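PDB 3Q2O: N5-carboxyaminoimidazole ribonucleotide synthetase from Bacillus anthracis, which probably catalyses the ATP-dependent carboxylation of aminoimidazole ribonucleotide to N5-carboxyaminoimidazole ribonucleotide in purine biosynthesis. Local coordinates for residues A[199-204]-A[252-257]; A[259-264]-A[272-277]. All coordinates share one frame; numbering follows the deposited sequence.

Following the chain from its N terminus, the first segment met is 199-204, on strand 195-203. The chain then runs through strands 209-220 and 223-229 and helix 235-251 before 252-257 returns to 199-204, closing the long loop of interaction 1. Interaction 2 follows in series, neither nested in the first nor crossing it: a short loop leads from strand 256-264 into strand 270-276, so that 259-264 and 272-277 form a beta hairpin. Both contacts use strand 256-264, which lies between the other two strands in the antiparallel sheet of the ATP-grasp domain. They also touch directly, for V260 N meets V199 O and A259 packs on I200.

Interaction 1 (A[199-204]-A[252-257]); sequences VIVIRS and LELVGT
R203 and G256 form an antiparallel hydrogen-bonded pair: R203 N donates to G256 O at 3.0 Å, and G256 N donates back to R203 O at 2.8 Å. A third bond comes from the arginine side chain, whose NH1 lies 2.8 Å from L254 O. The acceptor sits at the edge of the guanidinium, in its plane, while the nitrogen stands above the carbonyl plane and misses the lone pairs. With CG turned away from the backbone N (chi1 -170°) and the chain extended to NE, the methylenes run past the same carbonyl, and CB rests 3.9 Å from L254 CD2. Arginine suits this place because it pairs an apolar stem with a donor tip. L254 CD2 also covers V201, 3.6 Å from its O and 4.1 Å from its CG2. On the other face of the sheet T257 CG2 meets both isoleucines, I200 CG2 at 3.7 Å and I202 CD1 at 3.8 Å. The wider setting is a helix-to-strand connection in the ATP-grasp domain: helix 235-251 ends in a Schellman motif, with E253 at positive phi, and the chain then enters strand 256-264 beside strand 195-203. At G256 (phi 105°, psi -134°) a beta carbon would press against the carbonyl O of V255, which explains the glycine. Behind V201 and L254 lies A249 of the helix, whose small side chain permits close packing, and L106 of helix 105-109 also touches L254. T257 OG1 is bound by H298 ND1, while backbone bonds from I200 and I202 to F212 and K210 hold strand 195-203 against strand 209-220.

Interaction 2 (A[259-264]-A[272-277]); sequences AVEMFA and INELAP. With MG (magnesium ion), chain C.
E261 places CG beside its backbone N, whereas E274 tucks CG between N and the carbonyl carbon (chi1 56°); both chains then extend, side by side and pointing the same way. Their carboxylate planes are 76° apart, with E261 OE1 only 3.9 Å from E274 OE2. The strands meet here in a classic beta bulge: N273 and E274 both face E261, whose O accepts N273 N at 2.8 Å and, more weakly, E274 N. N273 lays its amide obliquely across the end of the F263 ring, CG 3.5 Å from CZ, the planes 33° apart. The opposite face is apolar: V260 CG1 meets I272 CG2 and L275 CD2, each at 3.8 Å, while M262 lies along I272, branched and flexible chains packing against helices 235-251 and 113-122. A259 and A276, small enough for close pairing, exchange two backbone bonds. A separate water donates to E261 OE1. The magnesium ion is held by L275 O, at 2.1 Å, and four waters, one of which donates to E274 OE2 at 2.5 Å. With R113 paired to its OE1, E274 thus reaches the metal through water, consistent with a second-shell role at the magnesium-nucleotide site of ATP-grasp enzymes.

Interaction 1 (A[199-204]-A[252-257])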
loop_
_atom_site.group_PDB
_atom_site.type_symbol
_atom_site.label_atom_id
_atom_site.label_comp_id
_atom_site.label_asym_id
_atom_site.label_seq_id
_atom_site.Cartn_x
_atom_site.Cartn_y
_atom_site.Cartn_z
ATOM N N VAL A 199 3.935 -16.563 -13.345
ATOM C CA VAL A 199 4.939 -16.182 -12.377
ATOM C C VAL A 199 5.398 -14.783 -12.732
ATOM O O VAL A 199 5.687 -14.494 -13.903
ATOM C CB VAL A 199 6.167 -17.134 -12.423
ATOM C CG1 VAL A 199 7.270 -16.627 -11.502
ATOM C CG2 VAL A 199 5.775 -18.565 -12.059
ATOM N N ILE A 200 5.450 -13.915 -11.725
ATOM C CA ILE A 200 6.024 -12.589 -11.884
ATOM C C ILE A 200 7.496 -12.631 -11.452
ATOM O O ILE A 200 7.806 -13.034 -10.323
ATOM C CB ILE A 200 5.261 -11.522 -11.026
ATOM C CG1 ILE A 200 3.735 -11.555 -11.265
ATOM C CG2 ILE A 200 5.847 -10.121 -11.241
ATOM C CD1 ILE A 200 3.281 -11.203 -12.670
ATOM N N VAL A 201 8.401 -12.235 -12.349
ATOM C CA VAL A 201 9.824 -12.144 -12.007
ATOM C C VAL A 201 10.305 -10.700 -12.061
ATOM O O VAL A 201 9.911 -9.930 -12.933
ATOM C CB VAL A 201 10.758 -13.090 -12.859
ATOM C CG1 VAL A 201 10.493 -14.525 -12.519
ATOM C CG2 VAL A 201 10.552 -12.908 -14.353
ATOM N N ILE A 202 11.150 -10.340 -11.108
ATOM C CA ILE A 202 11.679 -8.982 -11.013
ATOM C C ILE A 202 13.194 -9.045 -11.136
ATOM O O ILE A 202 13.836 -9.922 -10.536
ATOM C CB ILE A 202 11.356 -8.340 -9.638
ATOM C CG1 ILE A 202 9.881 -8.548 -9.241
ATOM C CG2 ILE A 202 11.830 -6.839 -9.594
ATOM C CD1 ILE A 202 8.866 -7.865 -10.184
ATOM N N ARG A 203 13.759 -8.112 -11.899
ATOM C CA ARG A 203 15.215 -7.988 -12.005
ATOM C C ARG A 203 15.592 -6.513 -12.034
ATOM O O ARG A 203 15.115 -5.753 -12.876
ATOM C CB ARG A 203 15.749 -8.736 -13.229
ATOM C CG ARG A 203 17.265 -8.858 -13.257
ATOM C CD ARG A 203 17.737 -9.898 -14.311
ATOM N NE ARG A 203 19.194 -9.896 -14.428
ATOM C CZ ARG A 203 19.890 -9.062 -15.196
ATOM N NH1 ARG A 203 19.269 -8.164 -15.959
ATOM N NH2 ARG A 203 21.216 -9.140 -15.213
ATOM N N SER A 204 16.416 -6.102 -11.079
ATOM C CA SER A 204 16.781 -4.692 -10.977
ATOM C C SER A 204 17.849 -4.321 -11.999
ATOM O O SER A 204 18.456 -5.196 -12.633
ATOM C CB SER A 204 17.271 -4.359 -9.569
ATOM O OG SER A 204 18.535 -4.947 -9.338
ATOM N N LEU A 252 16.799 -13.072 -21.267
ATOM C CA LEU A 252 16.284 -11.854 -21.890
ATOM C C LEU A 252 16.873 -10.577 -21.281
ATOM O O LEU A 252 16.528 -9.473 -21.704
ATOM C CB LEU A 252 14.748 -11.825 -21.837
ATOM C CG LEU A 252 14.005 -12.974 -22.533
ATOM C CD1 LEU A 252 12.520 -12.974 -22.205
ATOM C CD2 LEU A 252 14.240 -12.963 -24.049
ATOM N N GLU A 253 17.771 -10.738 -20.307
ATOM C CA GLU A 253 18.396 -9.607 -19.593
ATOM C C GLU A 253 17.359 -8.598 -19.101
ATOM O O GLU A 253 17.463 -7.379 -19.324
ATOM C CB GLU A 253 19.477 -8.942 -20.453
ATOM C CG GLU A 253 20.620 -9.912 -20.796
ATOM C CD GLU A 253 21.669 -9.291 -21.710
ATOM O OE1 GLU A 253 21.709 -9.667 -22.902
ATOM O OE2 GLU A 253 22.440 -8.428 -21.233
ATOM N N LEU A 254 16.345 -9.127 -18.429
ATOM C CA LEU A 254 15.248 -8.313 -17.921
ATOM C C LEU A 254 15.748 -7.215 -16.988
ATOM O O LEU A 254 16.603 -7.447 -16.139
ATOM C CB LEU A 254 14.256 -9.198 -17.154
ATOM C CG LEU A 254 13.177 -8.504 -16.310
ATOM C CD1 LEU A 254 12.076 -7.859 -17.190
ATOM C CD2 LEU A 254 12.565 -9.492 -15.318
ATOM N N VAL A 255 15.200 -6.018 -17.156
ATOM C CA VAL A 255 15.247 -5.008 -16.118
ATOM C C VAL A 255 13.807 -4.563 -15.910
ATOM O O VAL A 255 13.117 -4.222 -16.866
ATOM C CB VAL A 255 16.157 -3.816 -16.487
ATOM C CG1 VAL A 255 16.002 -2.671 -15.455
ATOM C CG2 VAL A 255 17.641 -4.287 -16.622
ATOM N N GLY A 256 13.349 -4.608 -14.665
ATOM C CA GLY A 256 11.969 -4.307 -14.335
ATOM C C GLY A 256 11.183 -5.566 -14.019
ATOM O O GLY A 256 11.662 -6.457 -13.296
ATOM N N THR A 257 9.987 -5.644 -14.597
ATOM C CA THR A 257 8.994 -6.653 -14.248
ATOM C C THR A 257 8.705 -7.494 -15.479
ATOM O O THR A 257 8.580 -6.952 -16.587
ATOM C CB THR A 257 7.671 -5.995 -13.727
ATOM O OG1 THR A 257 7.976 -5.090 -12.663
ATOM C CG2 THR A 257 6.686 -7.061 -13.204
#

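Interaction 2 (A[259-264]-A[272-277])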
loop_
_atom_site.group_PDB
_atom_site.type_symbol
_atom_site.label_atom_id
_atom_site.label_comp_id
_atom_site.label_asym_id
_atom_site.label_seq_id
_atom_site.Cartn_x
_atom_site.Cartn_y
_atom_site.Cartn_z
ATOM N N ALA A 259 5.959 -10.715 -16.442
ATOM C CA ALA A 259 4.958 -11.738 -16.154
ATOM C C ALA A 259 5.106 -12.869 -17.159
ATOM O O ALA A 259 5.075 -12.625 -18.367
ATOM C CB ALA A 259 3.563 -11.149 -16.241
ATOM N N VAL A 260 5.264 -14.095 -16.672
ATOM C CA VAL A 260 5.397 -15.251 -17.563
ATOM C C VAL A 260 4.168 -16.125 -17.407
ATOM O O VAL A 260 3.995 -16.781 -16.364
ATOM C CB VAL A 260 6.673 -16.097 -17.255
ATOM C CG1 VAL A 260 6.928 -17.131 -18.383
ATOM C CG2 VAL A 260 7.885 -15.197 -17.079
ATOM N N GLU A 261 3.306 -16.115 -18.424
ATOM C CA GLU A 261 2.100 -16.938 -18.408
ATOM C C GLU A 261 2.394 -18.265 -19.076
ATOM O O GLU A 261 3.114 -18.316 -20.077
ATOM C CB GLU A 261 0.935 -16.238 -19.107
ATOM C CG GLU A 261 0.525 -14.932 -18.434
ATOM C CD GLU A 261 -0.739 -14.353 -19.037
ATOM O OE1 GLU A 261 -0.634 -13.493 -19.935
ATOM O OE2 GLU A 261 -1.839 -14.773 -18.623
ATOM N N MET A 262 1.819 -19.322 -18.504
ATOM C CA MET A 262 2.186 -20.703 -18.814
ATOM C C MET A 262 0.966 -21.602 -18.801
ATOM O O MET A 262 -0.069 -21.235 -18.240
ATOM C CB MET A 262 3.180 -21.227 -17.764
ATOM C CG MET A 262 4.501 -20.446 -17.688
ATOM S SD MET A 262 5.443 -20.977 -16.252
ATOM C CE MET A 262 6.776 -19.795 -16.190
ATOM N N PHE A 263 1.105 -22.762 -19.443
ATOM C CA PHE A 263 0.159 -23.874 -19.350
ATOM C C PHE A 263 0.830 -25.001 -18.565
ATOM O O PHE A 263 1.991 -25.352 -18.831
ATOM C CB PHE A 263 -0.193 -24.408 -20.742
ATOM C CG PHE A 263 -0.788 -23.388 -21.660
ATOM C CD1 PHE A 263 -0.079 -22.942 -22.773
ATOM C CD2 PHE A 263 -2.064 -22.869 -21.420
ATOM C CE1 PHE A 263 -0.632 -21.982 -23.636
ATOM C CE2 PHE A 263 -2.621 -21.906 -22.270
ATOM C CZ PHE A 263 -1.906 -21.470 -23.385
ATOM N N ALA A 264 0.100 -25.564 -17.606
ATOM C CA ALA A 264 0.571 -26.696 -16.815
ATOM C C ALA A 264 -0.308 -27.897 -17.149
ATOM O O ALA A 264 -1.534 -27.818 -17.036
ATOM C CB ALA A 264 0.481 -26.371 -15.320
ATOM N N ILE A 272 5.436 -22.331 -22.033
ATOM C CA ILE A 272 5.312 -20.875 -21.955
ATOM C C ILE A 272 4.298 -20.403 -22.989
ATOM O O ILE A 272 4.407 -20.742 -24.168
ATOM C CB ILE A 272 6.653 -20.147 -22.186
ATOM C CG1 ILE A 272 7.779 -20.805 -21.381
ATOM C CG2 ILE A 272 6.516 -18.658 -21.841
ATOM C CD1 ILE A 272 7.562 -20.800 -19.858
ATOM N N ASN A 273 3.320 -19.637 -22.518
ATOM C CA ASN A 273 2.211 -19.108 -23.315
ATOM C C ASN A 273 2.572 -17.721 -23.881
ATOM O O ASN A 273 2.745 -17.557 -25.093
ATOM C CB ASN A 273 0.951 -19.070 -22.406
ATOM C CG ASN A 273 -0.269 -18.404 -23.061
ATOM O OD1 ASN A 273 -0.387 -18.339 -24.288
ATOM N ND2 ASN A 273 -1.211 -17.939 -22.217
ATOM N N GLU A 274 2.703 -16.730 -22.999
ATOM C CA GLU A 274 3.078 -15.381 -23.412
ATOM C C GLU A 274 3.674 -14.549 -22.271
ATOM O O GLU A 274 3.539 -14.896 -21.093
ATOM C CB GLU A 274 1.905 -14.658 -24.098
ATOM C CG GLU A 274 0.627 -14.581 -23.284
ATOM C CD GLU A 274 -0.485 -13.879 -24.040
ATOM O OE1 GLU A 274 -1.101 -14.494 -24.942
ATOM O OE2 GLU A 274 -0.747 -12.707 -23.735
ATOM N N LEU A 275 4.339 -13.461 -22.650
ATOM C CA LEU A 275 5.105 -12.614 -21.747
ATOM C C LEU A 275 4.498 -11.213 -21.700
ATOM O O LEU A 275 3.996 -10.724 -22.712
ATOM C CB LEU A 275 6.558 -12.506 -22.240
ATOM C CG LEU A 275 7.322 -13.813 -22.478
ATOM C CD1 LEU A 275 8.776 -13.568 -22.914
ATOM C CD2 LEU A 275 7.296 -14.670 -21.239
ATOM N N ALA A 276 4.538 -10.579 -20.532
ATOM C CA ALA A 276 4.210 -9.151 -20.445
ATOM C C ALA A 276 5.327 -8.462 -19.694
ATOM O O ALA A 276 5.582 -8.782 -18.536
ATOM C CB ALA A 276 2.849 -8.917 -19.769
ATOM N N PRO A 277 6.031 -7.536 -20.361
ATOM C CA PRO A 277 7.166 -6.870 -19.728
ATOM C C PRO A 277 6.725 -5.673 -18.876
ATOM O O PRO A 277 7.135 -4.541 -19.105
ATOM C CB PRO A 277 8.024 -6.445 -20.921
ATOM C CG PRO A 277 7.023 -6.229 -22.026
ATOM C CD PRO A 277 5.868 -7.150 -21.775
HETATM MG MG MG C . 2.279 -9.973 -23.682
HETATM O O HOH W 1 1.787 -12.398 -20.408
HETATM O O HOH W 2 -1.490 -18.991 -19.237
HETATM O O HOH W 3 1.058 -11.212 -22.817
HETATM O O HOH W 4 1.651 -8.230 -22.749
HETATM O O HOH W 5 3.522 -8.638 -24.791
HETATM O O HOH W 6 3.130 -11.095 -25.432
#